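Local coordinates for protein CDP-glucose-4,6-dehydratase (Yersinia pseudotuberculosis, PDB 1RKX) that converts CDP-D-glucose to its 4-keto-6-deoxy derivative by removing water, probably with its bound NAD as transient hydride carrier, in a Rossmann-type fold of the short-chain dehydrogenase/reductase family, at residues E74-E78 and F79-I83. Sequence-based numbering, arbitrary orientation.
Sequences ESIRE and FQPEI
The carbonyl oxygen of Ile76 is gripped by two backbone amides where helix 69-79 ends. Gln80 N supplies the stronger bond, 2.8 Å to Ile76 O with an angle of 152° at the hydrogen; Phe79 N is shared, giving weak bonds to Ile76 O and to Ser75 O, and the latter also accepts Lys37 NZ. Pro81, which has no N-H to offer, instead brings its CD to 3.3 Å from Ile76 O, and its ring crosses the Ile76 side chain at about a right angle, with CG2 of Ile76 3.9 Å from CD of Pro81.

One residue further on, Arg77 O accepts the side-chain amide of Gln80: NE2 of Gln80 stands 2.6 Å from Arg77 O, the N-H...O angle is 178°, and the hydrogen meets a lone pair in the carbonyl plane, with the oxygen also in the plane of the amide. Gln80 leaves the helix with positive phi, and its chain folds back at chi2 (-72°) to return the amide to the last turn. Arg77 runs back toward Glu74, its NH1 forming a 2.6 Å salt bridge with Glu74 OE2.

Strand 11-15 covers Ile76, Phe79 and Pro81 through Phe13; Glu78 OE1 forms a salt bridge with Lys37 NZ, and Arg11 NE bonds Phe79 O. As the chain turns toward strand 83-86 of the Rossmann sheet, main chain serves Ile76 O and glutamine Arg77 O, a straight, coplanar bond that fixes the amide's rotation.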
loop_
_atom_site.group_PDB
_atom_site.type_symbol
_atom_site.label_atom_id
_atom_site.label_comp_id
_atom_site.label_asym_id
_atom_site.label_seq_id
_atom_site.Cartn_x
_atom_site.Cartn_y
_atom_site.Cartn_z
ATOM N N GLU C 74 -10.662 -40.210 -6.728
ATOM C CA GLU C 74 -11.090 -41.516 -6.239
ATOM C C GLU C 74 -10.561 -41.803 -4.839
ATOM O O GLU C 74 -11.295 -42.307 -3.988
ATOM C CB GLU C 74 -10.626 -42.623 -7.191
ATOM C CG GLU C 74 -11.326 -42.619 -8.536
ATOM C CD GLU C 74 -12.832 -42.738 -8.408
ATOM O OE1 GLU C 74 -13.304 -43.693 -7.754
ATOM O OE2 GLU C 74 -13.545 -41.875 -8.961
ATOM N N SER C 75 -9.290 -41.489 -4.609
ATOM C CA SER C 75 -8.673 -41.719 -3.306
ATOM C C SER C 75 -9.426 -40.954 -2.220
ATOM O O SER C 75 -9.600 -41.446 -1.101
ATOM C CB SER C 75 -7.205 -41.281 -3.330
ATOM O OG SER C 75 -6.578 -41.505 -2.077
ATOM N N ILE C 76 -9.876 -39.752 -2.556
ATOM C CA ILE C 76 -10.610 -38.924 -1.612
ATOM C C ILE C 76 -12.060 -39.393 -1.459
ATOM O O ILE C 76 -12.567 -39.509 -0.340
ATOM C CB ILE C 76 -10.585 -37.441 -2.053
ATOM C CG1 ILE C 76 -9.143 -36.916 -1.983
ATOM C CG2 ILE C 76 -11.512 -36.614 -1.166
ATOM C CD1 ILE C 76 -8.946 -35.514 -2.546
ATOM N N ARG C 77 -12.723 -39.662 -2.580
ATOM C CA ARG C 77 -14.114 -40.120 -2.557
ATOM C C ARG C 77 -14.254 -41.427 -1.788
ATOM O O ARG C 77 -15.225 -41.633 -1.065
ATOM C CB ARG C 77 -14.630 -40.332 -3.979
ATOM C CG ARG C 77 -16.012 -40.972 -4.039
ATOM C CD ARG C 77 -16.367 -41.323 -5.467
ATOM N NE ARG C 77 -16.471 -40.130 -6.297
ATOM C CZ ARG C 77 -16.291 -40.116 -7.612
ATOM N NH1 ARG C 77 -15.990 -41.236 -8.255
ATOM N NH2 ARG C 77 -16.415 -38.983 -8.286
ATOM N N GLU C 78 -13.285 -42.314 -1.970
ATOM C CA GLU C 78 -13.275 -43.602 -1.290
ATOM C C GLU C 78 -13.188 -43.414 0.223
ATOM O O GLU C 78 -13.835 -44.130 0.986
ATOM C CB GLU C 78 -12.078 -44.428 -1.783
ATOM C CG GLU C 78 -11.897 -45.803 -1.138
ATOM C CD GLU C 78 -11.380 -45.739 0.292
ATOM O OE1 GLU C 78 -10.358 -45.060 0.537
ATOM O OE2 GLU C 78 -11.990 -46.380 1.172
ATOM N N PHE C 79 -12.402 -42.432 0.647
ATOM C CA PHE C 79 -12.189 -42.164 2.064
ATOM C C PHE C 79 -13.235 -41.297 2.774
ATOM O O PHE C 79 -13.473 -41.481 3.970
ATOM C CB PHE C 79 -10.799 -41.545 2.249
ATOM C CG PHE C 79 -10.393 -41.378 3.686
ATOM C CD1 PHE C 79 -10.248 -42.485 4.514
ATOM C CD2 PHE C 79 -10.154 -40.111 4.212
ATOM C CE1 PHE C 79 -9.869 -42.336 5.848
ATOM C CE2 PHE C 79 -9.774 -39.950 5.548
ATOM C CZ PHE C 79 -9.630 -41.066 6.366
ATOM N N GLN C 80 -13.850 -40.358 2.059
ATOM C CA GLN C 80 -14.855 -39.471 2.653
ATOM C C GLN C 80 -14.297 -38.719 3.867
ATOM O O GLN C 80 -14.837 -38.807 4.971
ATOM C CB GLN C 80 -16.087 -40.276 3.082
ATOM C CG GLN C 80 -16.790 -41.010 1.946
ATOM C CD GLN C 80 -17.538 -40.079 1.017
ATOM O OE1 GLN C 80 -18.434 -39.352 1.442
ATOM N NE2 GLN C 80 -17.175 -40.098 -0.263
ATOM N N PRO C 81 -13.208 -37.962 3.680
ATOM C CA PRO C 81 -12.622 -37.219 4.801
ATOM C C PRO C 81 -13.464 -36.023 5.241
ATOM O O PRO C 81 -14.222 -35.464 4.451
ATOM C CB PRO C 81 -11.272 -36.779 4.240
ATOM C CG PRO C 81 -11.626 -36.474 2.812
ATOM C CD PRO C 81 -12.474 -37.689 2.432
ATOM N N GLU C 82 -13.324 -35.640 6.508
ATOM C CA GLU C 82 -14.039 -34.487 7.050
ATOM C C GLU C 82 -13.020 -33.357 7.139
ATOM O O GLU C 82 -13.374 -32.180 7.175
ATOM C CB GLU C 82 -14.539 -34.758 8.465
ATOM C CG GLU C 82 -15.312 -36.031 8.671
ATOM C CD GLU C 82 -15.524 -36.291 10.149
ATOM O OE1 GLU C 82 -16.243 -35.490 10.788
ATOM O OE2 GLU C 82 -14.951 -37.280 10.667
ATOM N N ILE C 83 -11.752 -33.740 7.202
ATOM C CA ILE C 83 -10.662 -32.781 7.303
ATOM C C ILE C 83 -9.545 -33.157 6.338
ATOM O O ILE C 83 -9.159 -34.326 6.236
ATOM C CB ILE C 83 -10.091 -32.744 8.739
ATOM C CG1 ILE C 83 -11.200 -32.385 9.732
ATOM C CG2 ILE C 83 -8.964 -31.713 8.827
ATOM C CD1 ILE C 83 -10.775 -32.471 11.192
#